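Local coordinates for ADP-dependent L-serine kinase SerK (Thermococcus kodakarensis KOD1, PDB 5X0G), which uses ADP to phosphorylate free L-serine, yielding O-phospho-L-serine and AMP in the first step of L-cysteine biosynthesis from L-serine, at residues V16-I21 / I234-E239; Q31-E36 / G70-A75; K52-A57 / K83-V88. The protein carries 1 engineered substitution. One frame throughout, in Å; residues are numbered along the deposited sequence. Where two conformers were deposited one is given.

Interaction 1: residues V16-I21 / I234-E239; sequences VDYVFI and IDVKLE. With 7WF (2-hydroxy-3-[4-(2-hydroxy-3-sulfopropyl)piperazin-1-yl]propane-1-sulfonic acid), chain D.
Tyr18 and Phe20 meet Ile234 and Val236 in an apolar side-chain contact at the protein surface, where the edge strand 19-22 of the five-stranded ParB-type sheet is approached by the C-terminal segment that pairs with strand 49-50. The backbones stay apart, with the CA atoms of Tyr18 and Ile234 8.0 Å from each other, and side chains bridge them. With CG placed between its backbone N and carbonyl carbon (chi1 63°), Tyr18 reaches across toward 234-239. Ile234 CD1 makes an off-centre CH-pi contact, 4.3 Å from the centroid of the Tyr18 ring. The other face of that ring carries C3 of the bound buffer molecule 7WF. It receives a nearly straight bond from Phe20 N to its O3 (2.7 Å, 177°) and gives one from its O4 to Tyr18 O (2.6 Å). Tyr18 CE1 stands 3.8 Å above the Phe20 ring plane. Val236 divides its methyls between the two aromatics: CG2 lies 3.5 Å from Tyr18 CZ, and CG1 meets the Phe20 edge at CE1, 4.0 Å away.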
loop_
_atom_site.group_PDB
_atom_site.type_symbol
_atom_site.label_atom_id
_atom_site.label_comp_id
_atom_site.label_asym_id
_atom_site.label_seq_id
_atom_site.Cartn_x
_atom_site.Cartn_y
_atom_site.Cartn_z
ATOM N N VAL A 16 5.369 -20.298 -11.384
ATOM C CA VAL A 16 4.834 -20.924 -10.177
ATOM C C VAL A 16 3.363 -21.182 -10.452
ATOM O O VAL A 16 2.652 -20.282 -10.898
ATOM C CB VAL A 16 5.055 -20.070 -8.903
ATOM C CG1 VAL A 16 6.524 -20.043 -8.526
ATOM C CG2 VAL A 16 4.546 -18.647 -9.068
ATOM N N ASP A 17 2.915 -22.417 -10.244
ATOM C CA ASP A 17 1.523 -22.761 -10.515
ATOM C C ASP A 17 0.610 -22.046 -9.515
ATOM O O ASP A 17 1.035 -21.643 -8.433
ATOM C CB ASP A 17 1.308 -24.284 -10.459
ATOM C CG ASP A 17 0.077 -24.742 -11.233
ATOM O OD1 ASP A 17 -0.633 -23.914 -11.869
ATOM O OD2 ASP A 17 -0.207 -25.954 -11.183
ATOM N N TYR A 18 -0.653 -21.884 -9.897
ATOM C CA TYR A 18 -1.634 -21.258 -9.032
ATOM C C TYR A 18 -2.522 -22.331 -8.413
ATOM O O TYR A 18 -2.608 -23.447 -8.909
ATOM C CB TYR A 18 -2.499 -20.246 -9.808
ATOM C CG TYR A 18 -3.331 -20.880 -10.903
ATOM C CD1 TYR A 18 -4.600 -21.416 -10.647
ATOM C CD2 TYR A 18 -2.828 -20.982 -12.187
ATOM C CE1 TYR A 18 -5.339 -22.004 -11.670
ATOM C CE2 TYR A 18 -3.548 -21.569 -13.207
ATOM C CZ TYR A 18 -4.788 -22.082 -12.949
ATOM O OH TYR A 18 -5.451 -22.663 -13.998
ATOM N N VAL A 19 -3.185 -21.948 -7.333
ATOM C CA VAL A 19 -4.247 -22.750 -6.714
ATOM C C VAL A 19 -5.465 -21.841 -6.520
ATOM O O VAL A 19 -5.311 -20.659 -6.201
ATOM C CB VAL A 19 -3.769 -23.360 -5.377
ATOM C CG1 VAL A 19 -3.258 -22.291 -4.410
ATOM C CG2 VAL A 19 -4.857 -24.213 -4.751
ATOM N N PHE A 20 -6.665 -22.374 -6.749
ATOM C CA PHE A 20 -7.880 -21.606 -6.509
ATOM C C PHE A 20 -8.138 -21.553 -5.011
ATOM O O PHE A 20 -8.155 -22.597 -4.348
ATOM C CB PHE A 20 -9.088 -22.223 -7.201
ATOM C CG PHE A 20 -9.102 -22.055 -8.690
ATOM C CD1 PHE A 20 -9.222 -20.796 -9.264
ATOM C CD2 PHE A 20 -9.031 -23.163 -9.527
ATOM C CE1 PHE A 20 -9.250 -20.651 -10.638
ATOM C CE2 PHE A 20 -9.041 -23.021 -10.911
ATOM C CZ PHE A 20 -9.160 -21.762 -11.464
ATOM N N ILE A 21 -8.332 -20.345 -4.495
ATOM C CA ILE A 21 -8.623 -20.101 -3.101
ATOM C C ILE A 21 -9.893 -19.293 -3.043
ATOM O O ILE A 21 -10.062 -18.362 -3.823
ATOM C CB ILE A 21 -7.477 -19.343 -2.394
ATOM C CG1 ILE A 21 -6.156 -20.143 -2.463
ATOM C CG2 ILE A 21 -7.831 -19.006 -0.954
ATOM C CD1 ILE A 21 -6.157 -21.418 -1.689
ATOM N N ILE A 234 -0.931 -16.268 -16.126
ATOM C CA ILE A 234 -1.718 -17.511 -16.153
ATOM C C ILE A 234 -2.918 -17.415 -17.086
ATOM O O ILE A 234 -3.326 -16.326 -17.444
ATOM C CB ILE A 234 -2.177 -17.923 -14.741
ATOM C CG1 ILE A 234 -3.025 -16.835 -14.078
ATOM C CG2 ILE A 234 -0.967 -18.215 -13.874
ATOM C CD1 ILE A 234 -3.700 -17.312 -12.813
ATOM N N ASP A 235 -3.469 -18.579 -17.431
ATOM C CA ASP A 235 -4.566 -18.724 -18.377
ATOM C C ASP A 235 -5.782 -19.230 -17.591
ATOM O O ASP A 235 -5.982 -20.440 -17.443
ATOM C CB ASP A 235 -4.143 -19.717 -19.468
ATOM C CG ASP A 235 -5.271 -20.101 -20.407
ATOM O OD1 ASP A 235 -6.197 -19.292 -20.621
ATOM O OD2 ASP A 235 -5.217 -21.226 -20.954
ATOM N N VAL A 236 -6.548 -18.288 -17.051
ATOM C CA VAL A 236 -7.777 -18.583 -16.309
ATOM C C VAL A 236 -8.871 -17.690 -16.861
ATOM O O VAL A 236 -8.658 -16.504 -17.081
ATOM C CB VAL A 236 -7.587 -18.378 -14.780
ATOM C CG1 VAL A 236 -8.914 -18.486 -14.029
ATOM C CG2 VAL A 236 -6.579 -19.369 -14.262
ATOM N N LYS A 237 -10.023 -18.290 -17.136
ATOM C CA LYS A 237 -11.183 -17.582 -17.674
ATOM C C LYS A 237 -11.986 -17.060 -16.486
ATOM O O LYS A 237 -12.101 -17.741 -15.471
ATOM C CB LYS A 237 -12.042 -18.514 -18.541
ATOM C CG LYS A 237 -11.610 -18.611 -19.999
ATOM C CD LYS A 237 -10.175 -19.111 -20.143
ATOM C CE LYS A 237 -9.867 -19.549 -21.571
ATOM N NZ LYS A 237 -8.550 -20.250 -21.631
ATOM N N LEU A 238 -12.511 -15.849 -16.611
ATOM C CA LEU A 238 -13.386 -15.257 -15.579
ATOM C C LEU A 238 -14.489 -16.215 -15.114
ATOM O O LEU A 238 -14.764 -16.299 -13.920
ATOM C CB LEU A 238 -13.994 -13.947 -16.079
ATOM C CG LEU A 238 -14.986 -13.210 -15.176
ATOM C CD1 LEU A 238 -14.394 -12.946 -13.798
ATOM C CD2 LEU A 238 -15.449 -11.907 -15.832
ATOM N N GLU A 239 -15.087 -16.937 -16.058
ATOM C CA GLU A 239 -16.183 -17.888 -15.760
ATOM C C GLU A 239 -15.789 -18.996 -14.760
ATOM O O GLU A 239 -16.634 -19.540 -14.047
ATOM C CB GLU A 239 -16.728 -18.496 -17.057
ATOM C CG GLU A 239 -15.859 -19.534 -17.736
ATOM C CD GLU A 239 -16.322 -19.853 -19.146
HETATM O O1 7WF D . -5.143 -26.665 -7.711
HETATM S S1 7WF D . -6.147 -26.042 -8.527
HETATM O O2 7WF D . -7.032 -27.056 -9.022
HETATM O O3 7WF D . -6.931 -24.943 -7.619
HETATM C C1 7WF D . -5.474 -25.237 -9.828
HETATM C C2 7WF D . -4.370 -26.046 -10.499
HETATM O O4 7WF D . -3.169 -25.860 -9.750
HETATM C C3 7WF D . -4.165 -25.573 -11.938
HETATM N N1 7WF D . -2.930 -26.088 -12.570
HETATM C C7 7WF D . -3.040 -27.535 -12.850
HETATM C C6 7WF D . -1.744 -28.053 -13.472
HETATM N N2 7WF D . -1.436 -27.336 -14.721
HETATM C C5 7WF D . -1.420 -25.872 -14.529
HETATM C C4 7WF D . -2.697 -25.376 -13.843
#

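Interaction 2: residues Q31-E36 / G70-A75; sequences QLVQKE and GHHRWA. With ADP (adenosine-5'-diphosphate), chain C; AMP (adenosine monophosphate), chain B.
The imidazole of His72 is held between Glu36 on one face and Leu32 CD2 on the other, while its edge nitrogens face Val33 N and the nucleotide phosphates. Glu36 CB sits almost over the ring centre, 3.7 Å from the centroid and 13° off the normal, a CH-pi contact. Farther out on this face, Glu36 OE1 comes to 3.3 Å from His72 CE1, the carboxylate plane turned 42° from the ring. In the ring plane, Val33 N donates to NE2 of His72 (3.1 Å), which fixes the rotation of the imidazole and leaves ND1 to donate to ADP O3A (2.8 Å, 172°), or to O2P of AMP, whose atoms overlap those of ADP in the same site. With an alanine in place of His72, lacking the ring, Val33 N would probably lose its acceptor and the phosphate chain its ND1 donor, and a gap is likely to open between Leu32 and Glu36. Beside the ring, Leu32 CD1 packs on Ala75 CB at 3.5 Å. The phosphates also take bonds from the start of helix 71-80: Gly70 N, His71 N and His71 ND1 all donate to ADP O2B, the last at 2.9 Å. Arg73 brings NH2 within 2.9 Å of ADP O2A, with the phosphate at the guanidinium edge. Gly70 is the N-cap, so the N-terminal end of the helix points its amides at the anion, an anion-binding helix start that makes up much of the diphosphate site of this ADP-dependent kinase.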
loop_
_atom_site.group_PDB
_atom_site.type_symbol
_atom_site.label_atom_id
_atom_site.label_comp_id
_atom_site.label_asym_id
_atom_site.label_seq_id
_atom_site.Cartn_x
_atom_site.Cartn_y
_atom_site.Cartn_z
ATOM N N GLN A 31 -6.936 -0.614 3.211
ATOM C CA GLN A 31 -8.158 0.016 2.724
ATOM C C GLN A 31 -8.129 0.007 1.196
ATOM O O GLN A 31 -7.063 0.125 0.583
ATOM C CB GLN A 31 -8.266 1.444 3.240
ATOM C CG GLN A 31 -8.461 1.553 4.747
ATOM C CD GLN A 31 -8.569 2.987 5.239
ATOM O OE1 GLN A 31 -8.002 3.903 4.653
ATOM N NE2 GLN A 31 -9.291 3.182 6.330
ATOM N N LEU A 32 -9.289 -0.172 0.581
ATOM C CA LEU A 32 -9.366 -0.179 -0.886
ATOM C C LEU A 32 -9.350 1.259 -1.426
ATOM O O LEU A 32 -9.535 2.211 -0.678
ATOM C CB LEU A 32 -10.613 -0.937 -1.353
ATOM C CG LEU A 32 -10.729 -2.366 -0.818
ATOM C CD1 LEU A 32 -12.150 -2.907 -0.913
ATOM C CD2 LEU A 32 -9.730 -3.282 -1.529
ATOM N N VAL A 33 -9.167 1.376 -2.736
ATOM C CA VAL A 33 -9.134 2.634 -3.484
ATOM C C VAL A 33 -10.142 2.342 -4.582
ATOM O O VAL A 33 -9.942 1.427 -5.386
ATOM C CB VAL A 33 -7.743 2.950 -4.107
ATOM C CG1 VAL A 33 -7.786 4.246 -4.909
ATOM C CG2 VAL A 33 -6.672 3.043 -3.032
ATOM N N GLN A 34 -11.235 3.087 -4.602
ATOM C CA GLN A 34 -12.368 2.740 -5.459
ATOM C C GLN A 34 -12.014 2.797 -6.949
ATOM O O GLN A 34 -12.512 2.004 -7.751
ATOM C CB GLN A 34 -13.573 3.651 -5.159
ATOM C CG GLN A 34 -14.922 2.981 -5.381
ATOM C CD GLN A 34 -15.223 1.852 -4.398
ATOM O OE1 GLN A 34 -14.467 1.582 -3.471
ATOM N NE2 GLN A 34 -16.349 1.183 -4.606
ATOM N N LYS A 35 -11.148 3.743 -7.290
ATOM C CA LYS A 35 -10.641 3.913 -8.650
ATOM C C LYS A 35 -9.921 2.638 -9.112
ATOM O O LYS A 35 -10.120 2.190 -10.234
ATOM C CB LYS A 35 -9.710 5.142 -8.698
ATOM C CG LYS A 35 -9.110 5.468 -10.055
ATOM N N GLU A 36 -9.119 2.029 -8.240
ATOM C CA GLU A 36 -8.388 0.807 -8.605
ATOM C C GLU A 36 -9.306 -0.408 -8.693
ATOM O O GLU A 36 -9.171 -1.224 -9.575
ATOM C CB GLU A 36 -7.229 0.560 -7.640
ATOM C CG GLU A 36 -6.142 1.626 -7.781
ATOM C CD GLU A 36 -5.076 1.491 -6.729
ATOM O OE1 GLU A 36 -4.656 0.358 -6.470
ATOM O OE2 GLU A 36 -4.684 2.513 -6.145
ATOM N N GLY A 70 -3.006 -8.086 -4.157
ATOM C CA GLY A 70 -4.267 -8.396 -4.809
ATOM C C GLY A 70 -5.553 -7.877 -4.185
ATOM O O GLY A 70 -6.596 -8.491 -4.385
ATOM N N HIS A 71 -5.511 -6.766 -3.450
ATOM C CA HIS A 71 -6.720 -6.252 -2.782
ATOM C C HIS A 71 -7.843 -5.896 -3.739
ATOM O O HIS A 71 -9.015 -6.173 -3.453
ATOM C CB HIS A 71 -6.415 -5.033 -1.927
ATOM C CG HIS A 71 -5.500 -5.323 -0.786
ATOM N ND1 HIS A 71 -4.172 -4.966 -0.807
ATOM C CD2 HIS A 71 -5.708 -5.940 0.400
ATOM C CE1 HIS A 71 -3.595 -5.353 0.315
ATOM N NE2 HIS A 71 -4.505 -5.942 1.066
ATOM N N HIS A 72 -7.498 -5.277 -4.866
ATOM C CA HIS A 72 -8.530 -4.789 -5.798
ATOM C C HIS A 72 -9.030 -5.890 -6.736
ATOM O O HIS A 72 -10.217 -5.915 -7.076
ATOM C CB HIS A 72 -8.055 -3.524 -6.497
ATOM C CG HIS A 72 -7.653 -2.463 -5.528
ATOM N ND1 HIS A 72 -6.379 -2.389 -5.024
ATOM C CD2 HIS A 72 -8.370 -1.523 -4.873
ATOM C CE1 HIS A 72 -6.301 -1.403 -4.156
ATOM N NE2 HIS A 72 -7.496 -0.862 -4.043
ATOM N N ARG A 73 -8.155 -6.836 -7.094
ATOM C CA ARG A 73 -8.602 -8.115 -7.690
ATOM C C ARG A 73 -9.593 -8.839 -6.789
ATOM O O ARG A 73 -10.662 -9.251 -7.244
ATOM C CB ARG A 73 -7.426 -9.050 -7.978
ATOM C CG ARG A 73 -6.703 -8.762 -9.288
ATOM C CD ARG A 73 -5.342 -9.438 -9.334
ATOM N NE ARG A 73 -4.337 -8.700 -8.576
ATOM C CZ ARG A 73 -3.113 -9.140 -8.301
ATOM N NH1 ARG A 73 -2.716 -10.335 -8.701
ATOM N NH2 ARG A 73 -2.283 -8.379 -7.605
ATOM N N TRP A 74 -9.219 -8.993 -5.518
ATOM C CA TRP A 74 -10.078 -9.640 -4.524
ATOM C C TRP A 74 -11.415 -8.920 -4.388
ATOM O O TRP A 74 -12.456 -9.518 -4.614
ATOM C CB TRP A 74 -9.358 -9.723 -3.172
ATOM C CG TRP A 74 -10.214 -10.108 -2.000
ATOM C CD1 TRP A 74 -10.659 -11.360 -1.681
ATOM C CD2 TRP A 74 -10.673 -9.241 -0.966
ATOM N NE1 TRP A 74 -11.401 -11.320 -0.516
ATOM C CE2 TRP A 74 -11.415 -10.031 -0.051
ATOM C CE3 TRP A 74 -10.539 -7.870 -0.720
ATOM C CZ2 TRP A 74 -12.027 -9.484 1.082
ATOM C CZ3 TRP A 74 -11.150 -7.331 0.418
ATOM C CH2 TRP A 74 -11.880 -8.133 1.296
ATOM N N ALA A 75 -11.364 -7.628 -4.069
ATOM C CA ALA A 75 -12.566 -6.835 -3.842
ATOM C C ALA A 75 -13.428 -6.731 -5.099
ATOM O O ALA A 75 -14.663 -6.748 -5.016
ATOM C CB ALA A 75 -12.191 -5.460 -3.329
HETATM P PB ADP C . -3.033 -4.027 -4.590
HETATM O O1B ADP C . -1.823 -4.233 -5.479
HETATM O O2B ADP C . -3.194 -5.096 -3.537
HETATM O O3B ADP C . -3.213 -2.607 -4.121
HETATM P PA ADP C . -4.233 -5.122 -6.870
HETATM O O1A ADP C . -5.373 -6.110 -6.865
HETATM O O2A ADP C . -2.824 -5.643 -6.990
HETATM O O3A ADP C . -4.315 -4.221 -5.547
HETATM O "O5'" ADP C . -4.511 -4.039 -8.034
HETATM C "C5'" ADP C . -5.190 -4.359 -9.247
HETATM C "C4'" ADP C . -4.407 -5.373 -10.072
HETATM O "O4'" ADP C . -5.302 -6.053 -10.951
HETATM C "C3'" ADP C . -3.327 -4.767 -10.974
HETATM O "O3'" ADP C . -2.076 -5.428 -10.770
HETATM C "C2'" ADP C . -3.795 -5.035 -12.385
HETATM O "O2'" ADP C . -2.737 -5.248 -13.329
HETATM C "C1'" ADP C . -4.584 -6.302 -12.157
HETATM N N9 ADP C . -5.439 -6.647 -13.307
HETATM C C8 ADP C . -5.918 -5.820 -14.256
HETATM N N7 ADP C . -6.662 -6.514 -15.151
HETATM C C5 ADP C . -6.647 -7.808 -14.775
HETATM C C6 ADP C . -7.219 -9.075 -15.263
HETATM N N6 ADP C . -7.985 -9.123 -16.378
HETATM N N1 ADP C . -6.950 -10.193 -14.551
HETATM C C2 ADP C . -6.198 -10.189 -13.438
HETATM N N3 ADP C . -5.645 -9.075 -12.943
HETATM C C4 ADP C . -5.835 -7.885 -13.561
HETATM P P AMP B . -4.486 -5.242 -7.011
HETATM O O1P AMP B . -5.430 -6.404 -7.204
HETATM O O2P AMP B . -4.685 -4.428 -5.760
HETATM O O3P AMP B . -3.055 -5.620 -7.316
HETATM O "O5'" AMP B . -4.925 -4.205 -8.161
HETATM C "C5'" AMP B . -5.601 -4.670 -9.320
HETATM C "C4'" AMP B . -4.570 -5.301 -10.233
HETATM O "O4'" AMP B . -5.193 -6.218 -11.123
HETATM C "C3'" AMP B . -3.845 -4.275 -11.094
HETATM O "O3'" AMP B . -2.487 -4.154 -10.668
HETATM C "C2'" AMP B . -3.936 -4.798 -12.515
HETATM O "O2'" AMP B . -2.669 -4.805 -13.181
HETATM C "C1'" AMP B . -4.471 -6.209 -12.348
HETATM N N9 AMP B . -5.357 -6.613 -13.457
HETATM C C8 AMP B . -5.870 -5.820 -14.415
HETATM N N7 AMP B . -6.641 -6.546 -15.260
HETATM C C5 AMP B . -6.617 -7.825 -14.840
HETATM C C6 AMP B . -7.207 -9.105 -15.268
HETATM N N6 AMP B . -8.006 -9.184 -16.357
HETATM N N1 AMP B . -6.919 -10.198 -14.526
HETATM C C2 AMP B . -6.132 -10.157 -13.437
HETATM N N3 AMP B . -5.561 -9.029 -12.997
HETATM C C4 AMP B . -5.766 -7.860 -13.648
#

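Interaction 3: residues K52-A57 / K83-V88; sequences KPMLLA and KRAPSV. With ADP (adenosine-5'-diphosphate), chain C; AMP (adenosine monophosphate), chain B.
Met54 pairs with Ser87 and Leu55 with Val88 where two parallel strands, 54-58 and 84-89, run as neighbours inside the five-stranded mixed sheet of the ParB-type domain. Backbone hydrogen bonds set the register. Met54 N donates to Pro86 O at 2.9 Å; Val88 N returns a bond to Met54 O at 2.7 Å (168°), and Leu56 N closes the series on Val88 O. The short strand axes come within 4.6 Å but make an angle of 58°, so the pair is strongly twisted. Apolar contacts line the face that carries Leu55 and Val88, whose side chains point the same way and touch between CD2 and CB at 3.8 Å, while Pro53 CG lies alongside Val88 CG2. Pro231 packs over this group. Ser87 OG, on the opposite face, bonds back to Ala85 O at 3.0 Å. Leu56 CD1 presses tightly on Ser87 CB, 3.5 Å away. Polar contact with the nucleotide falls to Lys52, two residues ahead of the strand: with CG anti to its backbone N (chi1 -167°) the chain runs out beside the ribose, and NZ donates to the ADP ribose hydroxyls O2' at 2.7 Å and O3' at 2.9 Å.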
loop_
_atom_site.group_PDB
_atom_site.type_symbol
_atom_site.label_atom_id
_atom_site.label_comp_id
_atom_site.label_asym_id
_atom_site.label_seq_id
_atom_site.Cartn_x
_atom_site.Cartn_y
_atom_site.Cartn_z
ATOM N N LYS A 52 -3.329 -12.709 -13.706
ATOM C CA LYS A 52 -2.347 -12.270 -12.698
ATOM C C LYS A 52 -2.760 -12.845 -11.321
ATOM O O LYS A 52 -3.615 -12.283 -10.650
ATOM C CB LYS A 52 -2.287 -10.722 -12.658
ATOM C CG LYS A 52 -1.100 -10.133 -11.877
ATOM C CD LYS A 52 -1.155 -8.610 -11.744
ATOM C CE LYS A 52 -0.044 -7.881 -12.498
ATOM N NZ LYS A 52 -0.325 -6.439 -12.830
ATOM N N PRO A 53 -2.155 -13.972 -10.891
ATOM C CA PRO A 53 -2.691 -14.599 -9.664
ATOM C C PRO A 53 -2.508 -13.719 -8.425
ATOM O O PRO A 53 -1.564 -12.899 -8.387
ATOM C CB PRO A 53 -1.853 -15.883 -9.540
ATOM C CG PRO A 53 -0.564 -15.545 -10.211
ATOM C CD PRO A 53 -0.921 -14.645 -11.359
ATOM N N MET A 54 -3.404 -13.883 -7.438
ATOM C CA MET A 54 -3.256 -13.304 -6.094
ATOM C C MET A 54 -1.914 -13.765 -5.519
ATOM O O MET A 54 -1.464 -14.859 -5.848
ATOM C CB MET A 54 -4.340 -13.821 -5.119
ATOM C CG MET A 54 -5.779 -13.956 -5.608
ATOM S SD MET A 54 -6.811 -12.559 -5.107
ATOM C CE MET A 54 -5.804 -11.372 -5.950
ATOM N N LEU A 55 -1.293 -12.948 -4.665
ATOM C CA LEU A 55 -0.175 -13.397 -3.812
ATOM C C LEU A 55 -0.687 -13.445 -2.367
ATOM O O LEU A 55 -1.132 -12.426 -1.818
ATOM C CB LEU A 55 1.047 -12.489 -3.951
ATOM C CG LEU A 55 1.536 -12.431 -5.398
ATOM C CD1 LEU A 55 2.727 -11.495 -5.548
ATOM C CD2 LEU A 55 1.912 -13.814 -5.896
ATOM N N LEU A 56 -0.667 -14.647 -1.788
ATOM C CA LEU A 56 -1.208 -14.895 -0.452
ATOM C C LEU A 56 -0.163 -15.442 0.501
ATOM O O LEU A 56 0.836 -16.031 0.071
ATOM C CB LEU A 56 -2.355 -15.903 -0.522
ATOM C CG LEU A 56 -3.528 -15.604 -1.456
ATOM C CD1 LEU A 56 -4.510 -16.778 -1.434
ATOM C CD2 LEU A 56 -4.233 -14.306 -1.101
ATOM N N ALA A 57 -0.433 -15.243 1.791
ATOM C CA ALA A 57 0.337 -15.819 2.877
ATOM C C ALA A 57 -0.624 -16.452 3.882
ATOM O O ALA A 57 -1.579 -15.806 4.311
ATOM C CB ALA A 57 1.165 -14.754 3.550
ATOM N N LYS A 83 -16.504 -16.239 -6.617
ATOM C CA LYS A 83 -16.250 -16.970 -5.371
ATOM C C LYS A 83 -14.777 -17.300 -5.049
ATOM O O LYS A 83 -14.432 -17.441 -3.881
ATOM C CB LYS A 83 -17.059 -18.261 -5.369
ATOM C CG LYS A 83 -18.581 -18.049 -5.354
ATOM C CD LYS A 83 -19.066 -17.466 -4.031
ATOM C CE LYS A 83 -20.570 -17.246 -4.013
ATOM N NZ LYS A 83 -21.002 -16.403 -5.165
ATOM N N ARG A 84 -13.927 -17.414 -6.062
ATOM C CA ARG A 84 -12.526 -17.757 -5.849
ATOM C C ARG A 84 -11.618 -16.957 -6.764
ATOM O O ARG A 84 -12.080 -16.306 -7.703
ATOM C CB ARG A 84 -12.316 -19.249 -6.099
ATOM C CG ARG A 84 -12.567 -19.714 -7.531
ATOM C CD ARG A 84 -12.817 -21.208 -7.602
ATOM N NE ARG A 84 -14.126 -21.544 -7.059
ATOM C CZ ARG A 84 -15.279 -21.482 -7.730
ATOM N NH1 ARG A 84 -15.315 -21.122 -9.004
ATOM N NH2 ARG A 84 -16.407 -21.803 -7.115
ATOM N N ALA A 85 -10.320 -17.055 -6.488
ATOM C CA ALA A 85 -9.295 -16.474 -7.357
ATOM C C ALA A 85 -8.072 -17.380 -7.446
ATOM O O ALA A 85 -7.690 -18.018 -6.445
ATOM C CB ALA A 85 -8.908 -15.099 -6.857
ATOM N N PRO A 86 -7.440 -17.449 -8.645
ATOM C CA PRO A 86 -6.186 -18.202 -8.698
ATOM C C PRO A 86 -5.149 -17.428 -7.929
ATOM O O PRO A 86 -5.041 -16.190 -8.080
ATOM C CB PRO A 86 -5.851 -18.287 -10.188
ATOM C CG PRO A 86 -6.757 -17.346 -10.886
ATOM C CD PRO A 86 -7.819 -16.879 -9.943
ATOM N N SER A 87 -4.392 -18.161 -7.117
ATOM C CA SER A 87 -3.523 -17.570 -6.128
ATOM C C SER A 87 -2.202 -18.307 -6.084
ATOM O O SER A 87 -2.148 -19.503 -6.367
ATOM C CB SER A 87 -4.176 -17.695 -4.752
ATOM O OG SER A 87 -5.436 -17.043 -4.709
ATOM N N VAL A 88 -1.153 -17.586 -5.696
ATOM C CA VAL A 88 0.145 -18.195 -5.380
ATOM C C VAL A 88 0.394 -17.996 -3.887
ATOM O O VAL A 88 0.274 -16.888 -3.363
ATOM C CB VAL A 88 1.248 -17.563 -6.256
ATOM C CG1 VAL A 88 2.655 -17.926 -5.772
ATOM C CG2 VAL A 88 1.042 -17.994 -7.695
HETATM P PB ADP C . -3.033 -4.027 -4.590
HETATM O O1B ADP C . -1.823 -4.233 -5.479
HETATM O O2B ADP C . -3.194 -5.096 -3.537
HETATM O O3B ADP C . -3.213 -2.607 -4.121
HETATM P PA ADP C . -4.233 -5.122 -6.870
HETATM O O1A ADP C . -5.373 -6.110 -6.865
HETATM O O2A ADP C . -2.824 -5.643 -6.990
HETATM O O3A ADP C . -4.315 -4.221 -5.547
HETATM O "O5'" ADP C . -4.511 -4.039 -8.034
HETATM C "C5'" ADP C . -5.190 -4.359 -9.247
HETATM C "C4'" ADP C . -4.407 -5.373 -10.072
HETATM O "O4'" ADP C . -5.302 -6.053 -10.951
HETATM C "C3'" ADP C . -3.327 -4.767 -10.974
HETATM O "O3'" ADP C . -2.076 -5.428 -10.770
HETATM C "C2'" ADP C . -3.795 -5.035 -12.385
HETATM O "O2'" ADP C . -2.737 -5.248 -13.329
HETATM C "C1'" ADP C . -4.584 -6.302 -12.157
HETATM N N9 ADP C . -5.439 -6.647 -13.307
HETATM C C8 ADP C . -5.918 -5.820 -14.256
HETATM N N7 ADP C . -6.662 -6.514 -15.151
HETATM C C5 ADP C . -6.647 -7.808 -14.775
HETATM C C6 ADP C . -7.219 -9.075 -15.263
HETATM N N6 ADP C . -7.985 -9.123 -16.378
HETATM N N1 ADP C . -6.950 -10.193 -14.551
HETATM C C2 ADP C . -6.198 -10.189 -13.438
HETATM N N3 ADP C . -5.645 -9.075 -12.943
HETATM C C4 ADP C . -5.835 -7.885 -13.561
HETATM P P AMP B . -4.486 -5.242 -7.011
HETATM O O1P AMP B . -5.430 -6.404 -7.204
HETATM O O2P AMP B . -4.685 -4.428 -5.760
HETATM O O3P AMP B . -3.055 -5.620 -7.316
HETATM O "O5'" AMP B . -4.925 -4.205 -8.161
HETATM C "C5'" AMP B . -5.601 -4.670 -9.320
HETATM C "C4'" AMP B . -4.570 -5.301 -10.233
HETATM O "O4'" AMP B . -5.193 -6.218 -11.123
HETATM C "C3'" AMP B . -3.845 -4.275 -11.094
HETATM O "O3'" AMP B . -2.487 -4.154 -10.668
HETATM C "C2'" AMP B . -3.936 -4.798 -12.515
HETATM O "O2'" AMP B . -2.669 -4.805 -13.181
HETATM C "C1'" AMP B . -4.471 -6.209 -12.348
HETATM N N9 AMP B . -5.357 -6.613 -13.457
HETATM C C8 AMP B . -5.870 -5.820 -14.415
HETATM N N7 AMP B . -6.641 -6.546 -15.260
HETATM C C5 AMP B . -6.617 -7.825 -14.840
HETATM C C6 AMP B . -7.207 -9.105 -15.268
HETATM N N6 AMP B . -8.006 -9.184 -16.357
HETATM N N1 AMP B . -6.919 -10.198 -14.526
HETATM C C2 AMP B . -6.132 -10.157 -13.437
HETATM N N3 AMP B . -5.561 -9.029 -12.997
HETATM C C4 AMP B . -5.766 -7.860 -13.648
#

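Overall arrangement
Interactions 2 and 3 build two sides of one nucleotide site: 70-75 holds the phosphates and Lys52 the ribose. Their centres are 14 Å apart, and Arg73 ties them directly, its NH1 bonding Lys52 O at 2.9 Å while its other groups hold the phosphate. Interaction 1 lies farther out, with its centre about 19 Å from that of interaction 2 and their nearest atoms about 7 Å apart. It joins interaction 3 through the sheet, where Ser87 N lies 2.8 Å from Val19 O, a probable hydrogen bond, and Pro86 CB packs against Tyr18 CD1 at 3.4 Å. Ile234 still comes within about 7 Å of the nucleotide, near the ADP-binding Trp51.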